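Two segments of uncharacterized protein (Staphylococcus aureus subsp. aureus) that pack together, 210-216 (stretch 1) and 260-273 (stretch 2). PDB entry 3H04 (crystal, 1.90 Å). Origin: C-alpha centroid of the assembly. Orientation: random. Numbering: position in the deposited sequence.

Stretch 1 (210-216) PPVFIAH
Stretch 2 (260-273) TIYRKVVDFLNAIT

Stretch 1 enters as loop at Pro210 and Pro211 and becomes a strand from Val212 to His216. The two prolines are extended, with phi/psi of -68/178° and -62/144°. The strand residues keep phi between -93° and -157° and psi between 123° and 133°. Stretch 2 is helical throughout, with phi/psi near -60/-40°, drifting to -87/-10° at Thr273. Its i to i+4 hydrogen bonds run without a break from Lys264 N to Thr260 O (3.0 Å) through Thr273 N to Leu269 O (3.0 Å).

Strand and helix run almost antiparallel, at 172°, and their axes come within 9.7 Å. The register is in keeping with this direction. The CA of Pro211 lies 8.6 Å from the CA of Ile272, the CA of Phe213 lies 7.1 Å from the CA of Val265, and the CA of Ala215 lies 7.8 Å from the CA of Ile261.

Strand alternation sets the pattern of contact. Phe213 and Ala215 point their CA-to-CB bonds toward the helix, as does Pro211 just before the strand. Val212 points away. No hydrogen bond crosses the contact, which is mostly apolar and buries 375 Å² in total.

Phe213 is the centre. Its chi1 is t (-177°) and its chi2 is 101°, and the ring reaches toward the helix. Val265, chi1 t (163°), puts CG2 over one face of this ring, 3.8 Å from the centroid and 22° off the normal. The closest approach of this pair is Phe213 CE2 to Val265 CG2, 3.5 Å. Ile261, with chi1 m and chi2 t, brings CG2 to 4.1 Å from Phe213 CE2. The same methyl, Ile261 CG2, is 4.0 Å from Ala215 CB. Lys264, with chi1 to chi4 m, t, t, m, starts toward the strand, and its CB is 3.9 Å from Phe213 CE1. Its end then leads away.

Phe268 is the main partner on the helix, with chi1 t (163°) and chi2 97°. The edge of the Phe213 ring faces the Phe268 ring, with centroids 5.6 Å apart and planes at 69°. Phe213 CB sits almost squarely over the Phe268 face, 3.7 Å from the centroid and 3° off the normal. The Phe268 ring also reaches the backbone of stretch 1: Phe268 CZ is 3.5 Å from Phe213 N and 3.4 Å from Pro211 O, which lies at the ring edge.

Pro211, pucker C-gamma exo, closes the contact. Pro211 CB is 3.8 Å from Phe268 CZ and 4.0 Å from Ile272 CD1; Ile272 has chi1 m and chi2 t.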

ATOM      1  N   PRO A 210       6.063  -0.195 -15.273  1.00 15.60           N
ATOM      2  CA  PRO A 210       6.285   1.219 -15.581  1.00 15.56           C
ATOM      3  C   PRO A 210       7.237   1.830 -14.531  1.00 14.55           C
ATOM      4  O   PRO A 210       7.652   1.149 -13.619  1.00 14.66           O
ATOM      5  CB  PRO A 210       4.870   1.832 -15.487  1.00 14.91           C
ATOM      6  CG  PRO A 210       4.198   0.998 -14.474  1.00 15.11           C
ATOM      7  CD  PRO A 210       4.713  -0.412 -14.737  1.00 16.16           C
ATOM      8  N   PRO A 211       7.602   3.105 -14.659  1.00 15.39           N
ATOM      9  CA  PRO A 211       8.593   3.588 -13.706  1.00 15.03           C
ATOM     10  C   PRO A 211       8.160   3.547 -12.257  1.00 15.38           C
ATOM     11  O   PRO A 211       7.000   3.846 -11.934  1.00 16.53           O
ATOM     12  CB  PRO A 211       8.813   5.049 -14.137  1.00 15.81           C
ATOM     13  CG  PRO A 211       8.463   5.104 -15.561  1.00 15.19           C
ATOM     14  CD  PRO A 211       7.334   4.104 -15.707  1.00 15.61           C
ATOM     15  N   VAL A 212       9.109   3.243 -11.378  1.00 14.50           N
ATOM     16  CA  VAL A 212       8.836   3.111  -9.959  1.00 15.43           C
ATOM     17  C   VAL A 212       9.617   4.087  -9.122  1.00 15.10           C
ATOM     18  O   VAL A 212      10.874   4.136  -9.202  1.00 16.33           O
ATOM     19  CB  VAL A 212       9.154   1.729  -9.428  1.00 16.06           C
ATOM     20  CG1 VAL A 212       8.652   1.653  -7.977  1.00 14.90           C
ATOM     21  CG2 VAL A 212       8.483   0.588 -10.338  1.00 16.12           C
ATOM     22  N   PHE A 213       8.915   4.893  -8.335  1.00 14.06           N
ATOM     23  CA  PHE A 213       9.591   5.781  -7.333  1.00 13.49           C
ATOM     24  C   PHE A 213       9.644   5.030  -6.009  1.00 13.99           C
ATOM     25  O   PHE A 213       8.606   4.562  -5.543  1.00 15.27           O
ATOM     26  CB  PHE A 213       8.833   7.083  -7.205  1.00 13.04           C
ATOM     27  CG  PHE A 213       9.465   8.104  -6.279  1.00 14.65           C
ATOM     28  CD1 PHE A 213      10.183   9.147  -6.791  1.00 15.19           C
ATOM     29  CD2 PHE A 213       9.334   7.980  -4.874  1.00 13.69           C
ATOM     30  CE1 PHE A 213      10.779  10.104  -5.949  1.00 15.68           C
ATOM     31  CE2 PHE A 213       9.923   8.921  -4.031  1.00 18.39           C
ATOM     32  CZ  PHE A 213      10.659   9.980  -4.574  1.00 14.98           C
ATOM     33  N   ILE A 214      10.814   4.886  -5.399  1.00 14.77           N
ATOM     34  CA  ILE A 214      10.948   4.114  -4.152  1.00 15.47           C
ATOM     35  C   ILE A 214      11.483   5.040  -3.087  1.00 15.52           C
ATOM     36  O   ILE A 214      12.467   5.750  -3.349  1.00 15.05           O
ATOM     37  CB  ILE A 214      11.875   2.915  -4.320  1.00 17.00           C
ATOM     38  CG1 ILE A 214      11.345   2.027  -5.493  1.00 19.16           C
ATOM     39  CG2 ILE A 214      12.040   2.177  -2.944  1.00 16.56           C
ATOM     40  CD1 ILE A 214      12.320   0.939  -6.033  1.00 20.75           C
ATOM     41  N   ALA A 215      10.853   5.039  -1.887  1.00 15.76           N
ATOM     42  CA  ALA A 215      11.421   5.723  -0.688  1.00 14.82           C
ATOM     43  C   ALA A 215      11.407   4.660   0.410  1.00 13.96           C
ATOM     44  O   ALA A 215      10.341   4.034   0.646  1.00 14.48           O
ATOM     45  CB  ALA A 215      10.610   6.968  -0.279  1.00 14.68           C
ATOM     46  N   HIS A 216      12.539   4.423   1.034  1.00 13.34           N
ATOM     47  CA  HIS A 216      12.675   3.370   1.996  1.00 14.76           C
ATOM     48  C   HIS A 216      13.827   3.644   2.958  1.00 15.59           C
ATOM     49  O   HIS A 216      14.827   4.050   2.530  1.00 16.62           O
ATOM     50  CB  HIS A 216      12.876   2.062   1.252  1.00 15.88           C
ATOM     51  CG  HIS A 216      12.468   0.848   2.013  1.00 15.11           C
ATOM     52  ND1 HIS A 216      11.950  -0.263   1.408  1.00 17.51           N
ATOM     53  CD2 HIS A 216      12.530   0.563   3.327  1.00 12.11           C
ATOM     54  CE1 HIS A 216      11.701  -1.176   2.317  1.00 13.94           C
ATOM     55  NE2 HIS A 216      12.043  -0.698   3.488  1.00 19.12           N
ATOM     56  N   THR A 260      10.124  17.087   1.316  1.00 17.05           N
ATOM     57  CA  THR A 260      11.038  17.073   0.181  1.00 17.63           C
ATOM     58  C   THR A 260      10.870  15.862  -0.720  1.00 16.95           C
ATOM     59  O   THR A 260      10.893  15.982  -1.946  1.00 16.89           O
ATOM     60  CB  THR A 260      12.489  17.203   0.674  1.00 17.35           C
ATOM     61  OG1 THR A 260      12.623  18.518   1.178  1.00 18.30           O
ATOM     62  CG2 THR A 260      13.496  16.962  -0.424  1.00 18.35           C
ATOM     63  N   ILE A 261      10.729  14.705  -0.100  1.00 17.18           N
ATOM     64  CA  ILE A 261      10.452  13.459  -0.810  1.00 17.56           C
ATOM     65  C   ILE A 261       9.100  13.491  -1.558  1.00 17.80           C
ATOM     66  O   ILE A 261       9.032  13.076  -2.694  1.00 17.02           O
ATOM     67  CB  ILE A 261      10.578  12.240   0.154  1.00 17.65           C
ATOM     68  CG1 ILE A 261      12.089  12.101   0.520  1.00 17.45           C
ATOM     69  CG2 ILE A 261      10.006  10.926  -0.513  1.00 17.66           C
ATOM     70  CD1 ILE A 261      12.445  11.039   1.573  1.00 20.07           C
ATOM     71  N   TYR A 262       8.058  14.015  -0.939  1.00 17.51           N
ATOM     72  CA  TYR A 262       6.766  14.216  -1.617  1.00 18.58           C
ATOM     73  C   TYR A 262       6.873  15.149  -2.819  1.00 18.59           C
ATOM     74  O   TYR A 262       6.245  14.899  -3.838  1.00 18.86           O
ATOM     75  CB  TYR A 262       5.634  14.699  -0.652  1.00 18.54           C
ATOM     76  CG  TYR A 262       4.968  13.554   0.082  1.00 16.47           C
ATOM     77  CD1 TYR A 262       5.455  13.097   1.307  1.00 19.82           C
ATOM     78  CD2 TYR A 262       3.891  12.882  -0.477  1.00 16.93           C
ATOM     79  CE1 TYR A 262       4.860  12.002   1.955  1.00 15.10           C
ATOM     80  CE2 TYR A 262       3.273  11.782   0.158  1.00 20.29           C
ATOM     81  CZ  TYR A 262       3.780  11.346   1.388  1.00 17.23           C
ATOM     82  OH  TYR A 262       3.219  10.276   2.033  1.00 18.30           O
ATOM     83  N   ARG A 263       7.656  16.218  -2.699  1.00 19.02           N
ATOM     84  CA  ARG A 263       7.902  17.090  -3.846  1.00 19.10           C
ATOM     85  C   ARG A 263       8.662  16.364  -4.948  1.00 19.31           C
ATOM     86  O   ARG A 263       8.333  16.533  -6.094  1.00 19.13           O
ATOM     87  CB  ARG A 263       8.650  18.348  -3.445  1.00 19.78           C
ATOM     88  CG  ARG A 263       7.756  19.305  -2.684  1.00 20.65           C
ATOM     89  CD  ARG A 263       8.475  20.608  -2.451  1.00 23.71           C
ATOM     90  NE  ARG A 263       7.768  21.462  -1.500  1.00 24.79           N
ATOM     91  CZ  ARG A 263       6.614  22.090  -1.736  1.00 25.74           C
ATOM     92  NH1 ARG A 263       5.974  21.962  -2.893  1.00 25.38           N
ATOM     93  NH2 ARG A 263       6.095  22.871  -0.789  1.00 24.21           N
ATOM     94  N   LYS A 264       9.604  15.498  -4.582  1.00 18.61           N
ATOM     95  CA  LYS A 264      10.277  14.645  -5.554  1.00 19.42           C
ATOM     96  C   LYS A 264       9.316  13.647  -6.239  1.00 18.65           C
ATOM     97  O   LYS A 264       9.500  13.317  -7.401  1.00 18.73           O
ATOM     98  CB  LYS A 264      11.406  13.849  -4.897  1.00 18.59           C
ATOM     99  CG  LYS A 264      12.571  14.646  -4.401  1.00 21.77           C
ATOM    100  CD  LYS A 264      13.563  13.702  -3.780  1.00 23.80           C
ATOM    101  CE  LYS A 264      14.835  14.402  -3.400  1.00 25.93           C
ATOM    102  NZ  LYS A 264      15.698  14.447  -4.543  1.00 27.52           N
ATOM    103  N   VAL A 265       8.294  13.206  -5.516  1.00 18.14           N
ATOM    104  CA  VAL A 265       7.285  12.339  -6.101  1.00 17.93           C
ATOM    105  C   VAL A 265       6.586  13.056  -7.256  1.00 18.32           C
ATOM    106  O   VAL A 265       6.475  12.527  -8.371  1.00 17.41           O
ATOM    107  CB  VAL A 265       6.270  11.843  -5.053  1.00 18.29           C
ATOM    108  CG1 VAL A 265       5.024  11.297  -5.737  1.00 15.76           C
ATOM    109  CG2 VAL A 265       6.927  10.764  -4.169  1.00 17.59           C
ATOM    110  N   VAL A 266       6.150  14.281  -6.989  1.00 18.11           N
ATOM    111  CA  VAL A 266       5.507  15.118  -7.997  1.00 19.03           C
ATOM    112  C   VAL A 266       6.388  15.411  -9.238  1.00 18.91           C
ATOM    113  O   VAL A 266       5.889  15.451 -10.388  1.00 19.81           O
ATOM    114  CB  VAL A 266       5.024  16.416  -7.362  1.00 18.00           C
ATOM    115  CG1 VAL A 266       4.589  17.461  -8.450  1.00 20.78           C
ATOM    116  CG2 VAL A 266       3.880  16.096  -6.387  1.00 20.07           C
ATOM    117  N   ASP A 267       7.667  15.632  -8.991  1.00 18.85           N
ATOM    118  CA  ASP A 267       8.667  15.801 -10.050  1.00 19.64           C
ATOM    119  C   ASP A 267       8.705  14.558 -10.909  1.00 18.66           C
ATOM    120  O   ASP A 267       8.762  14.643 -12.141  1.00 18.68           O
ATOM    121  CB  ASP A 267      10.072  15.971  -9.481  1.00 20.82           C
ATOM    122  CG  ASP A 267      10.352  17.356  -8.902  1.00 23.27           C
ATOM    123  OD1 ASP A 267       9.572  18.315  -9.092  1.00 26.69           O
ATOM    124  OD2 ASP A 267      11.407  17.457  -8.248  1.00 26.68           O
ATOM    125  N   PHE A 268       8.698  13.407 -10.249  1.00 17.90           N
ATOM    126  CA  PHE A 268       8.685  12.096 -10.942  1.00 16.30           C
ATOM    127  C   PHE A 268       7.418  11.958 -11.787  1.00 15.81           C
ATOM    128  O   PHE A 268       7.486  11.625 -12.965  1.00 14.24           O
ATOM    129  CB  PHE A 268       8.864  11.009  -9.898  1.00 16.22           C
ATOM    130  CG  PHE A 268       8.495   9.615 -10.337  1.00 16.03           C
ATOM    131  CD1 PHE A 268       9.466   8.731 -10.792  1.00 18.34           C
ATOM    132  CD2 PHE A 268       7.203   9.148 -10.181  1.00 17.91           C
ATOM    133  CE1 PHE A 268       9.109   7.402 -11.123  1.00 17.85           C
ATOM    134  CE2 PHE A 268       6.880   7.854 -10.524  1.00 18.74           C
ATOM    135  CZ  PHE A 268       7.867   6.993 -10.992  1.00 16.77           C
ATOM    136  N   LEU A 269       6.262  12.283 -11.212  1.00 15.64           N
ATOM    137  CA  LEU A 269       5.016  12.317 -11.996  1.00 16.01           C
ATOM    138  C   LEU A 269       5.070  13.326 -13.139  1.00 15.25           C
ATOM    139  O   LEU A 269       4.676  13.018 -14.245  1.00 16.16           O
ATOM    140  CB  LEU A 269       3.782  12.627 -11.132  1.00 15.03           C
ATOM    141  CG  LEU A 269       3.541  11.580 -10.018  1.00 15.10           C
ATOM    142  CD1 LEU A 269       2.355  11.967  -9.114  1.00 15.46           C
ATOM    143  CD2 LEU A 269       3.321  10.231 -10.630  1.00 16.12           C
ATOM    144  N   ASN A 270       5.521  14.530 -12.860  1.00 16.71           N
ATOM    145  CA  ASN A 270       5.607  15.552 -13.921  1.00 15.96           C
ATOM    146  C   ASN A 270       6.462  15.149 -15.119  1.00 17.35           C
ATOM    147  O   ASN A 270       6.131  15.509 -16.262  1.00 16.78           O
ATOM    148  CB  ASN A 270       6.122  16.875 -13.357  1.00 16.71           C
ATOM    149  CG  ASN A 270       5.128  17.562 -12.474  1.00 17.40           C
ATOM    150  OD1 ASN A 270       3.967  17.237 -12.478  1.00 18.59           O
ATOM    151  ND2 ASN A 270       5.596  18.514 -11.687  1.00 18.87           N
ATOM    152  N   ALA A 271       7.599  14.481 -14.862  1.00 16.79           N
ATOM    153  CA  ALA A 271       8.471  13.992 -15.932  1.00 17.36           C
ATOM    154  C   ALA A 271       7.714  13.006 -16.773  1.00 17.66           C
ATOM    155  O   ALA A 271       7.845  12.984 -17.992  1.00 16.21           O
ATOM    156  CB  ALA A 271       9.778  13.322 -15.386  1.00 17.91           C
ATOM    157  N   ILE A 272       6.902  12.184 -16.126  1.00 18.25           N
ATOM    158  CA  ILE A 272       6.167  11.179 -16.869  1.00 18.45           C
ATOM    159  C   ILE A 272       5.051  11.774 -17.707  1.00 18.87           C
ATOM    160  O   ILE A 272       4.898  11.384 -18.856  1.00 18.57           O
ATOM    161  CB  ILE A 272       5.646  10.051 -15.947  1.00 18.40           C
ATOM    162  CG1 ILE A 272       6.852   9.239 -15.385  1.00 18.71           C
ATOM    163  CG2 ILE A 272       4.684   9.209 -16.698  1.00 18.31           C
ATOM    164  CD1 ILE A 272       6.483   8.314 -14.189  1.00 20.11           C
ATOM    165  N   THR A 273       4.304  12.729 -17.159  1.00 19.53           N
ATOM    166  CA  THR A 273       3.138  13.290 -17.843  1.00 20.48           C
ATOM    167  C   THR A 273       3.458  14.470 -18.806  1.00 22.32           C
ATOM    168  O   THR A 273       2.586  14.885 -19.539  1.00 22.59           O
ATOM    169  CB  THR A 273       2.087  13.757 -16.815  1.00 19.93           C
ATOM    170  OG1 THR A 273       2.671  14.757 -15.971  1.00 20.70           O
ATOM    171  CG2 THR A 273       1.626  12.559 -15.906  1.00 19.53           C
TER